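Local coordinates for POU domain, class 6, transcription factor 1 (Homo sapiens, PDB 3D1N), which acts as a POU-family transcription factor that binds DNA, probably preferring a variant of the octamer motif, at residues Arg7-Asn12 with Pro62-Trp67; Ile15-Leu18 with Thr23-Gln26. The protein carries 2 engineered substitutions. One frame throughout, in Å; residues are numbered along the deposited sequence.

Contact 1. Residues Arg7-Asn12 with Pro62-Trp67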
ATOM      1  N   ARG K   7     -26.347  -2.724   1.800  1.00115.39           N
ATOM      2  CA  ARG K   7     -25.161  -3.315   1.190  1.00120.49           C
ATOM      3  C   ARG K   7     -24.473  -2.306   0.275  1.00119.65           C
ATOM      4  O   ARG K   7     -23.260  -2.369   0.052  1.00113.65           O
ATOM      5  CB  ARG K   7     -25.526  -4.577   0.409  1.00120.12           C
ATOM      6  CG  ARG K   7     -24.378  -5.155  -0.400  1.00121.22           C
ATOM      7  CD  ARG K   7     -24.775  -6.463  -1.060  1.00134.17           C
ATOM      8  NE  ARG K   7     -24.821  -7.574  -0.110  1.00151.18           N
ATOM      9  CZ  ARG K   7     -25.893  -7.911   0.605  1.00148.93           C
ATOM     10  NH1 ARG K   7     -27.022  -7.220   0.484  1.00145.88           N
ATOM     11  NH2 ARG K   7     -25.835  -8.940   1.442  1.00141.55           N
ATOM     12  N   GLU K   8     -25.254  -1.370  -0.250  1.00106.93           N
ATOM     13  CA  GLU K   8     -24.702  -0.368  -1.140  1.00109.12           C
ATOM     14  C   GLU K   8     -24.255   0.850  -0.350  1.00110.25           C
ATOM     15  O   GLU K   8     -23.307   1.529  -0.742  1.00107.33           O
ATOM     16  CB  GLU K   8     -25.707   0.023  -2.224  1.00112.49           C
ATOM     17  CG  GLU K   8     -25.058   0.635  -3.455  1.00119.98           C
ATOM     18  CD  GLU K   8     -24.064  -0.306  -4.124  1.00127.65           C
ATOM     19  OE1 GLU K   8     -23.136   0.188  -4.802  1.00126.66           O
ATOM     20  OE2 GLU K   8     -24.211  -1.539  -3.971  1.00115.74           O
ATOM     21  N   PHE K   9     -24.937   1.127   0.760  1.00101.21           N
ATOM     22  CA  PHE K   9     -24.493   2.178   1.669  1.00 93.30           C
ATOM     23  C   PHE K   9     -23.192   1.721   2.287  1.00106.23           C
ATOM     24  O   PHE K   9     -22.365   2.533   2.697  1.00108.49           O
ATOM     25  CB  PHE K   9     -25.512   2.437   2.766  1.00 85.72           C
ATOM     26  CG  PHE K   9     -25.080   3.477   3.771  1.00 89.04           C
ATOM     27  CD1 PHE K   9     -25.444   4.802   3.619  1.00 90.20           C
ATOM     28  CD2 PHE K   9     -24.330   3.129   4.881  1.00101.29           C
ATOM     29  CE1 PHE K   9     -25.059   5.755   4.546  1.00 88.05           C
ATOM     30  CE2 PHE K   9     -23.942   4.087   5.812  1.00100.53           C
ATOM     31  CZ  PHE K   9     -24.311   5.401   5.641  1.00 88.06           C
ATOM     32  N   ALA K  10     -23.021   0.407   2.362  1.00103.42           N
ATOM     33  CA  ALA K  10     -21.749  -0.159   2.767  1.00108.10           C
ATOM     34  C   ALA K  10     -20.688   0.310   1.782  1.00117.78           C
ATOM     35  O   ALA K  10     -19.890   1.206   2.083  1.00107.84           O
ATOM     36  CB  ALA K  10     -21.823  -1.675   2.783  1.00104.45           C
ATOM     37  N   LYS K  11     -20.711  -0.289   0.594  1.00117.27           N
ATOM     38  CA  LYS K  11     -19.760   0.019  -0.469  1.00115.50           C
ATOM     39  C   LYS K  11     -19.469   1.512  -0.593  1.00108.41           C
ATOM     40  O   LYS K  11     -18.317   1.938  -0.489  1.00101.41           O
ATOM     41  CB  LYS K  11     -20.256  -0.550  -1.801  1.00104.85           C
ATOM     42  CG  LYS K  11     -19.884  -2.016  -1.998  1.00121.85           C
ATOM     43  CD  LYS K  11     -19.903  -2.780  -0.671  1.00123.47           C
ATOM     44  CE  LYS K  11     -18.941  -3.969  -0.686  1.00124.85           C
ATOM     45  NZ  LYS K  11     -18.730  -4.553   0.677  1.00101.22           N
ATOM     46  N   ASN K  12     -20.519   2.303  -0.786  1.00103.62           N
ATOM     47  CA  ASN K  12     -20.357   3.734  -1.004  1.00109.12           C
ATOM     48  C   ASN K  12     -19.821   4.499   0.197  1.00104.54           C
ATOM     49  O   ASN K  12     -19.049   5.444   0.037  1.00104.37           O
ATOM     50  CB  ASN K  12     -21.657   4.361  -1.509  1.00111.61           C
ATOM     51  CG  ASN K  12     -21.953   3.991  -2.949  1.00118.34           C
ATOM     52  OD1 ASN K  12     -22.023   4.856  -3.819  1.00119.18           O
ATOM     53  ND2 ASN K  12     -22.102   2.693  -3.212  1.00118.07           N
ATOM     54  N   PRO K  62     -28.296   4.198   9.860  1.00104.99           N
ATOM     55  CA  PRO K  62     -28.877   5.537  10.026  1.00105.22           C
ATOM     56  C   PRO K  62     -27.917   6.556  10.628  1.00103.50           C
ATOM     57  O   PRO K  62     -27.662   7.594  10.014  1.00108.49           O
ATOM     58  CB  PRO K  62     -30.037   5.294  10.998  1.00110.93           C
ATOM     59  CG  PRO K  62     -30.401   3.858  10.804  1.00103.32           C
ATOM     60  CD  PRO K  62     -29.111   3.159  10.518  1.00105.83           C
ATOM     61  N   VAL K  63     -27.407   6.271  11.822  1.00100.58           N
ATOM     62  CA  VAL K  63     -26.516   7.203  12.509  1.00114.85           C
ATOM     63  C   VAL K  63     -25.259   7.482  11.678  1.00110.55           C
ATOM     64  O   VAL K  63     -24.595   8.507  11.850  1.00104.22           O
ATOM     65  CB  VAL K  63     -26.153   6.705  13.935  1.00117.47           C
ATOM     66  CG1 VAL K  63     -25.667   5.257  13.905  1.00101.04           C
ATOM     67  CG2 VAL K  63     -25.126   7.629  14.593  1.00102.90           C
ATOM     68  N   LEU K  64     -24.944   6.570  10.765  1.00102.23           N
ATOM     69  CA  LEU K  64     -23.845   6.796   9.842  1.00101.67           C
ATOM     70  C   LEU K  64     -24.141   7.969   8.925  1.00105.98           C
ATOM     71  O   LEU K  64     -23.461   8.990   8.989  1.00108.04           O
ATOM     72  CB  LEU K  64     -23.540   5.538   9.039  1.00 95.91           C
ATOM     73  CG  LEU K  64     -22.693   4.577   9.873  1.00107.72           C
ATOM     74  CD1 LEU K  64     -21.981   3.576   8.989  1.00 91.67           C
ATOM     75  CD2 LEU K  64     -21.684   5.366  10.711  1.00 84.84           C
ATOM     76  N   GLU K  65     -25.162   7.824   8.086  1.00108.29           N
ATOM     77  CA  GLU K  65     -25.595   8.904   7.202  1.00107.36           C
ATOM     78  C   GLU K  65     -25.782  10.239   7.917  1.00107.23           C
ATOM     79  O   GLU K  65     -25.465  11.295   7.366  1.00105.71           O
ATOM     80  CB  GLU K  65     -26.880   8.522   6.471  1.00 97.87           C
ATOM     81  CG  GLU K  65     -26.673   8.274   4.995  1.00110.75           C
ATOM     82  CD  GLU K  65     -27.761   7.414   4.391  1.00114.11           C
ATOM     83  OE1 GLU K  65     -27.704   7.153   3.168  1.00116.02           O
ATOM     84  OE2 GLU K  65     -28.668   6.996   5.143  1.00116.82           O
ATOM     85  N   LYS K  66     -26.291  10.193   9.143  1.00105.10           N
ATOM     86  CA  LYS K  66     -26.481  11.405   9.932  1.00112.16           C
ATOM     87  C   LYS K  66     -25.143  11.982  10.398  1.00114.65           C
ATOM     88  O   LYS K  66     -25.080  12.725  11.380  1.00115.61           O
ATOM     89  CB  LYS K  66     -27.388  11.130  11.134  1.00108.74           C
ATOM     90  N   TRP K  67     -24.079  11.628   9.683  1.00112.87           N
ATOM     91  CA  TRP K  67     -22.733  12.084  10.001  1.00113.07           C
ATOM     92  C   TRP K  67     -21.923  12.191   8.721  1.00111.22           C
ATOM     93  O   TRP K  67     -21.242  13.184   8.490  1.00110.91           O
ATOM     94  CB  TRP K  67     -22.051  11.105  10.950  1.00106.08           C
ATOM     95  CG  TRP K  67     -20.951  11.718  11.753  1.00110.20           C
ATOM     96  CD1 TRP K  67     -21.069  12.332  12.967  1.00122.53           C
ATOM     97  CD2 TRP K  67     -19.562  11.771  11.410  1.00110.82           C
ATOM     98  NE1 TRP K  67     -19.838  12.765  13.402  1.00114.38           N
ATOM     99  CE2 TRP K  67     -18.896  12.433  12.466  1.00113.47           C
ATOM    100  CE3 TRP K  67     -18.815  11.323  10.318  1.00106.77           C
ATOM    101  CZ2 TRP K  67     -17.519  12.657  12.460  1.00111.60           C
ATOM    102  CZ3 TRP K  67     -17.447  11.547  10.314  1.00106.51           C
ATOM    103  CH2 TRP K  67     -16.815  12.208  11.379  1.00109.74           C
TER
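Of residues 7-12, F9 alone touches residues 62-67 of helix 54-73, where it meets L64 and E65. F9 CG stands anti to the backbone N (chi1 178°), which sends the ring toward helix 54-73; F9 CA is 8.8 Å from E65 CA. The ring presents its rim: F9 CZ lies 3.5 Å from L64 CB, while L64 CD1 sits in the ring plane, 3.8 Å from F9 CE2. Beyond CG the E65 chain runs extended past the CE1 side, although its exact placement there is doubtful. In the POU-specific domain, a four-helix fold built around a helix-turn-helix, this is where the first helix meets the last; F47 of helix 41-49 packs on both F9 and L64. With an alanine here in place of F9 the ring is gone, and L64 and F47 would probably lose their shared apolar partner, opening a gap between the helices. A turn further on, N12 folds back along its own helix: ND2 donates to E8 O at 3.0 Å, and the same oxygen also takes the helical bond from N12 N. A weak bond links N12 ND2 to E8 OE1.

Contact 2. Residues Ile15-Leu18 with Thr23-Gln26. With nucleotides of chain C.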
ATOM      1  N   ILE K  15     -15.928   4.423   0.296  1.00104.02           N
ATOM      2  CA  ILE K  15     -15.326   5.281  -0.724  1.00 98.04           C
ATOM      3  C   ILE K  15     -15.570   6.771  -0.476  1.00102.86           C
ATOM      4  O   ILE K  15     -14.726   7.595  -0.816  1.00107.77           O
ATOM      5  CB  ILE K  15     -15.792   4.912  -2.159  1.00 96.22           C
ATOM      6  CG1 ILE K  15     -15.944   3.395  -2.315  1.00100.24           C
ATOM      7  CG2 ILE K  15     -14.815   5.461  -3.196  1.00 83.99           C
ATOM      8  CD1 ILE K  15     -16.279   2.943  -3.740  1.00 69.69           C
ATOM      9  N   ARG K  16     -16.716   7.122   0.103  1.00 91.95           N
ATOM     10  CA  ARG K  16     -16.954   8.510   0.493  1.00 93.77           C
ATOM     11  C   ARG K  16     -15.978   8.917   1.591  1.00 91.04           C
ATOM     12  O   ARG K  16     -15.567  10.073   1.678  1.00 92.60           O
ATOM     13  CB  ARG K  16     -18.379   8.698   1.009  1.00106.01           C
ATOM     14  CG  ARG K  16     -19.474   8.623  -0.033  1.00101.99           C
ATOM     15  CD  ARG K  16     -20.819   8.853   0.644  1.00115.96           C
ATOM     16  NE  ARG K  16     -21.957   8.595  -0.232  1.00128.19           N
ATOM     17  CZ  ARG K  16     -23.225   8.802   0.110  1.00120.11           C
ATOM     18  NH1 ARG K  16     -23.526   9.274   1.316  1.00111.68           N
ATOM     19  NH2 ARG K  16     -24.194   8.540  -0.754  1.00118.79           N
ATOM     20  N   ARG K  17     -15.626   7.950   2.432  1.00 89.61           N
ATOM     21  CA  ARG K  17     -14.756   8.170   3.582  1.00 92.15           C
ATOM     22  C   ARG K  17     -13.313   8.245   3.111  1.00 93.64           C
ATOM     23  O   ARG K  17     -12.505   9.041   3.608  1.00 83.12           O
ATOM     24  CB  ARG K  17     -14.930   7.013   4.567  1.00 88.86           C
ATOM     25  CG  ARG K  17     -14.502   7.313   5.997  1.00 91.67           C
ATOM     26  CD  ARG K  17     -13.277   6.517   6.376  1.00 81.66           C
ATOM     27  NE  ARG K  17     -13.333   5.178   5.806  1.00 83.75           N
ATOM     28  CZ  ARG K  17     -12.285   4.369   5.723  1.00 80.80           C
ATOM     29  NH1 ARG K  17     -11.105   4.774   6.175  1.00 71.02           N
ATOM     30  NH2 ARG K  17     -12.417   3.163   5.184  1.00 72.31           N
ATOM     31  N   LEU K  18     -13.006   7.386   2.147  1.00 93.17           N
ATOM     32  CA  LEU K  18     -11.725   7.386   1.468  1.00 89.90           C
ATOM     33  C   LEU K  18     -11.575   8.685   0.684  1.00 99.09           C
ATOM     34  O   LEU K  18     -10.595   9.415   0.847  1.00 96.91           O
ATOM     35  CB  LEU K  18     -11.638   6.181   0.528  1.00 72.41           C
ATOM     36  CG  LEU K  18     -11.564   4.829   1.240  1.00 73.17           C
ATOM     37  CD1 LEU K  18     -11.371   3.671   0.269  1.00 64.89           C
ATOM     38  CD2 LEU K  18     -10.447   4.853   2.269  1.00 64.63           C
ATOM     39  N   THR K  23      -9.496   8.238   7.904  1.00 57.44           N
ATOM     40  CA  THR K  23      -9.308   6.910   8.467  1.00 77.94           C
ATOM     41  C   THR K  23     -10.596   6.431   9.152  1.00 85.58           C
ATOM     42  O   THR K  23     -11.348   7.235   9.719  1.00 70.70           O
ATOM     43  CB  THR K  23      -8.149   6.888   9.479  1.00 69.95           C
ATOM     44  OG1 THR K  23      -8.397   7.839  10.517  1.00 62.69           O
ATOM     45  CG2 THR K  23      -6.849   7.243   8.803  1.00 54.59           C
ATOM     46  N   GLN K  24     -10.856   5.126   9.069  1.00 74.69           N
ATOM     47  CA  GLN K  24     -11.930   4.504   9.828  1.00 66.06           C
ATOM     48  C   GLN K  24     -11.738   4.954  11.249  1.00 63.39           C
ATOM     49  O   GLN K  24     -12.686   5.265  11.968  1.00 72.73           O
ATOM     50  CB  GLN K  24     -11.818   2.977   9.785  1.00 58.61           C
ATOM     51  CG  GLN K  24     -11.926   2.375   8.389  1.00 64.37           C
ATOM     52  CD  GLN K  24     -11.668   0.879   8.377  1.00 64.08           C
ATOM     53  OE1 GLN K  24     -10.943   0.351   9.224  1.00 55.09           O
ATOM     54  NE2 GLN K  24     -12.261   0.188   7.413  1.00 61.22           N
ATOM     55  N   THR K  25     -10.483   5.007  11.648  1.00 49.39           N
ATOM     56  CA  THR K  25     -10.178   5.268  13.034  1.00 71.16           C
ATOM     57  C   THR K  25     -10.372   6.736  13.380  1.00 55.76           C
ATOM     58  O   THR K  25     -10.262   7.127  14.530  1.00 69.08           O
ATOM     59  CB  THR K  25      -8.782   4.735  13.411  1.00 72.80           C
ATOM     60  OG1 THR K  25      -8.332   5.362  14.619  1.00 48.63           O
ATOM     61  CG2 THR K  25      -7.789   4.962  12.270  1.00 63.83           C
ATOM     62  N   GLN K  26     -10.691   7.540  12.378  1.00 76.16           N
ATOM     63  CA  GLN K  26     -11.094   8.921  12.623  1.00 86.05           C
ATOM     64  C   GLN K  26     -12.601   8.993  12.755  1.00 86.17           C
ATOM     65  O   GLN K  26     -13.122   9.553  13.717  1.00 85.09           O
ATOM     66  CB  GLN K  26     -10.647   9.829  11.482  1.00 80.35           C
ATOM     67  CG  GLN K  26      -9.272  10.422  11.679  1.00 84.62           C
ATOM     68  CD  GLN K  26      -8.764  11.120  10.437  1.00 79.69           C
ATOM     69  OE1 GLN K  26      -8.893  10.610   9.313  1.00 58.60           O
ATOM     70  NE2 GLN K  26      -8.171  12.292  10.633  1.00 78.91           N
TER
ATOM     71  P    DA C  10      -8.109   3.190   6.749  1.00 72.35           P
ATOM     72  OP1  DA C  10      -8.691   3.584   5.446  1.00 58.04           O
ATOM     73  OP2  DA C  10      -8.522   3.834   8.027  1.00 49.31           O
ATOM     74  O5'  DA C  10      -8.272   1.607   6.793  1.00 51.11           O
ATOM     75  C5'  DA C  10      -7.652   0.806   5.798  1.00 42.44           C
ATOM     76  C4'  DA C  10      -7.732  -0.669   6.193  1.00 65.77           C
ATOM     77  O4'  DA C  10      -6.845  -0.986   7.298  1.00 56.90           O
ATOM     78  C3'  DA C  10      -9.119  -1.143   6.634  1.00 62.82           C
ATOM     79  O3'  DA C  10      -9.457  -2.268   5.827  1.00 69.68           O
ATOM     80  C2'  DA C  10      -8.990  -1.452   8.135  1.00 52.22           C
ATOM     81  C1'  DA C  10      -7.512  -1.815   8.245  1.00 42.16           C
ATOM     82  N9   DA C  10      -6.818  -1.617   9.528  1.00 34.81           N
ATOM     83  C8   DA C  10      -6.752  -0.475  10.294  1.00 41.26           C
ATOM     84  N7   DA C  10      -6.009  -0.597  11.389  1.00 33.33           N
ATOM     85  C5   DA C  10      -5.545  -1.916  11.335  1.00 36.80           C
ATOM     86  C6   DA C  10      -4.708  -2.679  12.197  1.00 35.71           C
ATOM     87  N6   DA C  10      -4.166  -2.180  13.328  1.00 26.08           N
ATOM     88  N1   DA C  10      -4.460  -3.975  11.855  1.00 30.71           N
ATOM     89  C2   DA C  10      -5.000  -4.455  10.728  1.00 34.49           C
ATOM     90  N3   DA C  10      -5.785  -3.836   9.829  1.00 27.52           N
ATOM     91  C4   DA C  10      -6.031  -2.555  10.195  1.00 37.93           C
ATOM     92  P    DT C   9      -2.814   7.024   8.842  1.00 61.46           P
ATOM     93  OP1  DT C   9      -3.415   8.057   7.962  1.00 49.12           O
ATOM     94  OP2  DT C   9      -2.617   7.316  10.282  1.00 47.92           O
ATOM     95  O5'  DT C   9      -3.629   5.675   8.612  1.00 51.16           O
ATOM     96  C5'  DT C   9      -3.750   5.259   7.270  1.00 45.84           C
ATOM     97  C4'  DT C   9      -4.308   3.852   7.174  1.00 57.90           C
ATOM     98  O4'  DT C   9      -3.445   2.930   7.871  1.00 58.18           O
ATOM     99  C3'  DT C   9      -5.699   3.649   7.764  1.00 61.92           C
ATOM    100  O3'  DT C   9      -6.520   3.288   6.661  1.00 81.43           O
ATOM    101  C2'  DT C   9      -5.511   2.528   8.796  1.00 55.44           C
ATOM    102  C1'  DT C   9      -4.234   1.853   8.307  1.00 48.28           C
ATOM    103  N1   DT C   9      -3.377   1.127   9.294  1.00 33.66           N
ATOM    104  C2   DT C   9      -3.172  -0.229   9.115  1.00 46.40           C
ATOM    105  O2   DT C   9      -3.680  -0.871   8.199  1.00 44.65           O
ATOM    106  N3   DT C   9      -2.352  -0.810  10.058  1.00 42.63           N
ATOM    107  C4   DT C   9      -1.726  -0.181  11.124  1.00 43.31           C
ATOM    108  O4   DT C   9      -1.001  -0.770  11.926  1.00 31.17           O
ATOM    109  C5   DT C   9      -1.983   1.234  11.247  1.00 43.58           C
ATOM    110  C7   DT C   9      -1.599   1.905  12.537  1.00 19.55           C
ATOM    111  C6   DT C   9      -2.778   1.818  10.331  1.00 33.30           C
ATOM    112  P    DA C  11     -10.853  -3.016   6.027  1.00 69.03           P
ATOM    113  OP1  DA C  11     -11.313  -3.656   4.768  1.00 54.49           O
ATOM    114  OP2  DA C  11     -11.756  -2.083   6.736  1.00 54.37           O
ATOM    115  O5'  DA C  11     -10.302  -4.200   6.952  1.00 52.95           O
ATOM    116  C5'  DA C  11      -9.583  -5.229   6.260  1.00 51.77           C
ATOM    117  C4'  DA C  11      -9.040  -6.314   7.182  1.00 63.51           C
ATOM    118  O4'  DA C  11      -8.442  -5.702   8.346  1.00 57.37           O
ATOM    119  C3'  DA C  11     -10.075  -7.301   7.706  1.00 46.46           C
ATOM    120  O3'  DA C  11      -9.746  -8.596   7.236  1.00 59.26           O
ATOM    121  C2'  DA C  11      -9.995  -7.178   9.231  1.00 57.93           C
ATOM    122  C1'  DA C  11      -8.659  -6.493   9.484  1.00 37.48           C
ATOM    123  N9   DA C  11      -8.585  -5.538  10.588  1.00 39.21           N
ATOM    124  C8   DA C  11      -9.238  -4.328  10.720  1.00 37.23           C
ATOM    125  N7   DA C  11      -8.927  -3.677  11.836  1.00 32.97           N
ATOM    126  C5   DA C  11      -8.007  -4.518  12.465  1.00 35.62           C
ATOM    127  C6   DA C  11      -7.292  -4.419  13.683  1.00 38.97           C
ATOM    128  N6   DA C  11      -7.392  -3.378  14.512  1.00 28.13           N
ATOM    129  N1   DA C  11      -6.461  -5.433  14.013  1.00 34.93           N
ATOM    130  C2   DA C  11      -6.362  -6.466  13.163  1.00 42.01           C
ATOM    131  N3   DA C  11      -6.976  -6.678  11.993  1.00 32.13           N
ATOM    132  C4   DA C  11      -7.787  -5.659  11.705  1.00 22.08           C
TER
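One phosphate, that of DA10 of chain C, is held by two donors from different helices, R17 NH1 and Q24 N, which are neighbours but cannot bond each other. R17 NH1 donates to OP1 of DA10 at 2.8 Å with an N-H...O angle of 155°, and the phosphate meets the guanidinium at its edge; Q24 N donates to OP2 of DA10 at 2.9 Å. Bends at chi2 and chi3 curl the R17 chain, laying the guanidinium between two aliphatic groups, Q24 CG 3.1 Å above one face and L18 CD2 3.7 Å from the other, both off-centre. Its rotation is further fixed by a salt bridge from NH2 to E48 and a bond from NH1 to the carbonyl oxygen of L22. The Q24 amide has its plane 41° from the guanidinium. Its NE2 is placed to donate to OP2 of DA11 of chain C and to E48, and its OE1 to accept from Q41, although the modelled bond to DA11 is too short for the amide's exact position to be trusted. T23 is the N-cap of helix 24-31, the first helix of the helix-turn-helix, and its O accepts Q26 N at 2.8 Å. T23 CG2 lies 3.6 Å from O5' of DT9 of chain C. A cationic side chain and the first amide of a helix thus grip separate oxygens of one phosphate, so that its negative charge is probably offset both by the guanidinium and by the positive end of the helix dipole.

Helix 4-18 serves both contacts: contact 1 uses its earlier turns, contact 2 its C-terminal end, and their centres are 12 Å apart. No other touch joins them, but helix 41-49, the recognition helix of the helix-turn-helix, links them indirectly, since F47 packs against contact 1 while E48, the next residue, pairs with R17 in contact 2. Along the chain, contact 2 is nested within the loop that contact 1 closes. Their tasks differ accordingly. Contact 1 stays about 9 Å from the DNA at its nearest atom and belongs to the hydrophobic interior; contact 2 touches the sugar-phosphate backbone directly, consistent with a part in seating the POU-specific domain on the DNA.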